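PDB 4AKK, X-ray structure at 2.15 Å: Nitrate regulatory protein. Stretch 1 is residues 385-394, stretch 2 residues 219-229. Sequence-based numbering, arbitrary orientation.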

# COMPACT_ATOMS: atom_id res chain seq x y z
N GLU A 385 34.86 2.28 3.18
CA GLU A 385 33.70 1.72 2.49
C GLU A 385 33.00 0.62 3.27
O GLU A 385 31.77 0.63 3.41
CB GLU A 385 34.08 1.23 1.09
CG GLU A 385 32.89 0.74 0.30
CD GLU A 385 33.25 0.25 -1.08
OE1 GLU A 385 34.45 0.29 -1.44
OE2 GLU A 385 32.33 -0.19 -1.81
N GLU A 386 33.76 -0.35 3.77
CA GLU A 386 33.18 -1.44 4.56
C GLU A 386 32.56 -0.87 5.83
O GLU A 386 31.45 -1.24 6.21
CB GLU A 386 34.24 -2.51 4.88
CG GLU A 386 33.76 -3.58 5.87
CD GLU A 386 32.73 -4.53 5.26
OE1 GLU A 386 32.39 -4.35 4.07
OE2 GLU A 386 32.28 -5.45 5.96
N GLN A 387 33.28 0.05 6.48
CA GLN A 387 32.78 0.71 7.67
C GLN A 387 31.43 1.39 7.39
O GLN A 387 30.50 1.32 8.20
CB GLN A 387 33.79 1.75 8.14
CG GLN A 387 33.39 2.53 9.40
CD GLN A 387 34.42 3.58 9.78
OE1 GLN A 387 35.35 3.87 9.01
NE2 GLN A 387 34.27 4.16 10.97
N ALA A 388 31.35 2.05 6.24
CA ALA A 388 30.13 2.70 5.79
C ALA A 388 28.97 1.72 5.70
O ALA A 388 27.87 1.99 6.19
CB ALA A 388 30.38 3.36 4.43
N TRP A 389 29.23 0.58 5.07
CA TRP A 389 28.21 -0.45 4.91
C TRP A 389 27.77 -0.97 6.27
O TRP A 389 26.57 -1.12 6.54
CB TRP A 389 28.71 -1.59 4.02
CG TRP A 389 27.65 -2.60 3.70
CD1 TRP A 389 26.78 -2.57 2.64
CD2 TRP A 389 27.35 -3.79 4.43
NE1 TRP A 389 25.94 -3.66 2.68
CE2 TRP A 389 26.27 -4.43 3.77
CE3 TRP A 389 27.87 -4.38 5.60
CZ2 TRP A 389 25.72 -5.63 4.23
CZ3 TRP A 389 27.33 -5.57 6.05
CH2 TRP A 389 26.26 -6.19 5.37
N GLN A 390 28.73 -1.22 7.15
CA GLN A 390 28.41 -1.73 8.48
C GLN A 390 27.55 -0.73 9.24
O GLN A 390 26.60 -1.13 9.92
CB GLN A 390 29.68 -2.05 9.26
CG GLN A 390 30.47 -3.24 8.71
CD GLN A 390 29.80 -4.59 8.97
OE1 GLN A 390 28.88 -4.64 9.92
NE2 GLN A 390 30.13 -5.59 8.31
N ALA A 391 27.85 0.56 9.11
CA ALA A 391 27.07 1.60 9.78
C ALA A 391 25.60 1.56 9.36
O ALA A 391 24.70 1.64 10.19
CB ALA A 391 27.66 2.97 9.50
N LEU A 392 25.36 1.43 8.06
CA LEU A 392 24.01 1.36 7.52
C LEU A 392 23.26 0.12 8.03
O LEU A 392 22.10 0.22 8.44
CB LEU A 392 24.07 1.38 5.98
CG LEU A 392 24.63 2.67 5.36
CD1 LEU A 392 24.92 2.53 3.87
CD2 LEU A 392 23.70 3.85 5.58
N ARG A 393 23.92 -1.03 8.00
CA ARG A 393 23.34 -2.28 8.51
C ARG A 393 23.02 -2.16 9.99
O ARG A 393 21.97 -2.62 10.46
CB ARG A 393 24.28 -3.47 8.23
CG ARG A 393 24.16 -4.68 9.18
CD ARG A 393 22.88 -5.52 8.98
NE ARG A 393 22.88 -6.75 9.78
CZ ARG A 393 21.90 -7.65 9.78
NH1 ARG A 393 20.82 -7.47 9.04
NH2 ARG A 393 22.00 -8.75 10.53
N LYS A 394 23.91 -1.51 10.72
CA LYS A 394 23.70 -1.29 12.14
C LYS A 394 22.45 -0.45 12.38
O LYS A 394 21.60 -0.82 13.18
CB LYS A 394 24.91 -0.63 12.80
CG LYS A 394 24.74 -0.39 14.30
CD LYS A 394 26.00 0.19 14.93
CE LYS A 394 26.60 1.30 14.07
NZ LYS A 394 25.66 2.45 13.85
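Stretch 2, residues 219-229: LRQQLVDRIDG

Stretch 2 is helical, and so is stretch 1. Both belong to one chain, but touching residues are at least 165 positions apart in sequence. The two helices run in nearly the same direction, with 13° between their N-to-C axes. The axes come no closer than 12.6 Å. At that spacing the backbones do not meet, and long side chains fill the gap. The nearest CA atoms across the pair are those of Arg393 and Val224, 8.2 Å apart. Together the two stretches bury 402 Å².

Stretch 2 starts with Leu219, which is out of reach of stretch 1. Leu219 O accepts a hydrogen bond from Leu223 N at 2.9 Å, the first of the i to i+4 bonds within the stretch; the helix itself begins earlier in the chain.

Arg220 points toward stretch 1 and makes the most elaborate contact. Its chi1 and chi2 are both t, and chi3 turns to p. The guanidinium lies flat on the ring of Trp389, with centres 3.9 Å apart and planes at 9°. Arg220 CZ is 3.9 Å from the centroid of the six-membered ring of Trp389, a cation-pi contact over the face. The edge of the guanidinium remains free to meet Glu386. Arg220 NH1 donates to Glu386 OE2 at 2.8 Å, and Arg220 NH2 donates to Glu386 OE1 at 3.0 Å. This is a two-pronged salt bridge, with both carboxylate oxygens engaged. Within stretch 1, Gln390 NE2 also donates to Glu386 OE2, at 3.2 Å. That oxygen therefore accepts from both helices.

Gln221 has its CA-to-CB bond sideways, but the end of the side chain comes nearer. Trp389 NE1 donates to Gln221 OE1 at 2.8 Å, near the plane of the indole ring. The indole thus uses its face for Arg220 and its N-H for Gln221. Gln221 NE2 donates to Asp225 OD1 at 3.0 Å, one turn later in the same helix.

Gln222 and Leu223 make no contact with stretch 1. Val224 points toward it, with chi1 t. Val224 CG2 packs at the edge of the Trp389 ring, 3.8 Å from Trp389 CH2. The same methyl lies over one face of the Arg393 guanidinium. Val224 CG1 is 3.7 Å from Arg393 NH1. The valine is thus shared by the tryptophan and the arginine.

Asp225 has its CA-to-CB bond away from stretch 1, and Arg226 is out of reach. Ile227 points toward stretch 1. Ile227 CG2 is 4.3 Å from Arg393 NH1, near the guanidinium plane.

Asp228 also points toward stretch 1. Asp228 OD1 is 3.3 Å from Arg393 NH1, a salt bridge. Arg393 starts sideways, but its long side chain brings the charge across to the aspartate. Charge pairs thus occur near the beginning and near the end of stretch 2, with opposite polarity: the arginine comes from stretch 2 in the first and from stretch 1 in the second.

Gly229 ends the stretch without touching stretch 1.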

# COMPACT_ATOMS: atom_id res chain seq x y z
N LEU A 219 26.22 -12.34 -1.73
CA LEU A 219 25.53 -13.29 -0.87
C LEU A 219 25.20 -12.65 0.47
O LEU A 219 24.09 -12.79 0.99
CB LEU A 219 26.37 -14.56 -0.67
CG LEU A 219 25.72 -15.71 0.11
CD1 LEU A 219 24.43 -16.15 -0.55
CD2 LEU A 219 26.69 -16.90 0.26
N ARG A 220 26.16 -11.92 1.02
CA ARG A 220 25.93 -11.19 2.25
C ARG A 220 24.76 -10.18 2.17
O ARG A 220 23.98 -10.04 3.12
CB ARG A 220 27.22 -10.51 2.72
CG ARG A 220 27.00 -9.61 3.94
CD ARG A 220 28.29 -9.01 4.46
NE ARG A 220 28.77 -7.92 3.62
CZ ARG A 220 29.82 -7.16 3.92
NH1 ARG A 220 30.51 -7.38 5.03
NH2 ARG A 220 30.19 -6.19 3.09
N GLN A 221 24.64 -9.47 1.05
CA GLN A 221 23.54 -8.50 0.93
C GLN A 221 22.21 -9.25 0.86
O GLN A 221 21.25 -8.89 1.53
CB GLN A 221 23.73 -7.56 -0.28
CG GLN A 221 22.76 -6.37 -0.31
CD GLN A 221 22.94 -5.40 0.86
OE1 GLN A 221 24.02 -4.84 1.07
NE2 GLN A 221 21.87 -5.19 1.62
N GLN A 222 22.16 -10.33 0.07
CA GLN A 222 20.96 -11.14 -0.03
C GLN A 222 20.57 -11.72 1.33
O GLN A 222 19.39 -11.82 1.66
CB GLN A 222 21.18 -12.28 -1.03
CG GLN A 222 21.42 -11.83 -2.47
CD GLN A 222 21.63 -13.01 -3.40
OE1 GLN A 222 21.45 -14.16 -3.01
NE2 GLN A 222 22.02 -12.74 -4.64
N LEU A 223 21.56 -12.10 2.12
CA LEU A 223 21.27 -12.69 3.43
C LEU A 223 20.68 -11.62 4.32
O LEU A 223 19.60 -11.78 4.90
CB LEU A 223 22.54 -13.27 4.06
CG LEU A 223 22.41 -13.76 5.50
CD1 LEU A 223 21.42 -14.93 5.59
CD2 LEU A 223 23.79 -14.18 6.02
N VAL A 224 21.39 -10.50 4.43
CA VAL A 224 20.91 -9.37 5.18
C VAL A 224 19.49 -8.98 4.76
O VAL A 224 18.66 -8.65 5.61
CB VAL A 224 21.85 -8.16 4.96
CG1 VAL A 224 21.19 -6.86 5.41
CG2 VAL A 224 23.18 -8.39 5.68
N ASP A 225 19.21 -9.02 3.46
CA ASP A 225 17.91 -8.59 2.96
C ASP A 225 16.81 -9.56 3.42
O ASP A 225 15.69 -9.15 3.69
CB ASP A 225 17.90 -8.49 1.43
CG ASP A 225 18.83 -7.39 0.88
OD1 ASP A 225 19.13 -6.40 1.59
OD2 ASP A 225 19.25 -7.54 -0.30
N ARG A 226 17.14 -10.84 3.50
CA ARG A 226 16.19 -11.85 3.96
C ARG A 226 15.92 -11.65 5.44
O ARG A 226 14.79 -11.82 5.90
CB ARG A 226 16.72 -13.26 3.71
CG ARG A 226 16.96 -13.60 2.24
CD ARG A 226 15.85 -13.03 1.39
NE ARG A 226 15.95 -13.39 -0.02
CZ ARG A 226 16.70 -12.75 -0.91
NH1 ARG A 226 17.48 -11.74 -0.54
NH2 ARG A 226 16.70 -13.14 -2.18
N ILE A 227 16.95 -11.27 6.18
CA ILE A 227 16.79 -11.07 7.62
C ILE A 227 15.97 -9.81 7.94
O ILE A 227 15.04 -9.86 8.74
CB ILE A 227 18.15 -11.04 8.35
CG1 ILE A 227 18.82 -12.41 8.24
CG2 ILE A 227 17.95 -10.62 9.82
CD1 ILE A 227 20.35 -12.38 8.34
N ASP A 228 16.32 -8.69 7.33
CA ASP A 228 15.56 -7.45 7.53
C ASP A 228 14.12 -7.59 7.04
O ASP A 228 13.22 -7.01 7.63
CB ASP A 228 16.24 -6.29 6.79
CG ASP A 228 17.59 -5.94 7.38
OD1 ASP A 228 17.83 -6.27 8.57
OD2 ASP A 228 18.39 -5.32 6.66
N GLY A 229 13.92 -8.34 5.97
CA GLY A 229 12.58 -8.52 5.42
C GLY A 229 11.61 -9.19 6.37
O GLY A 229 10.40 -8.95 6.32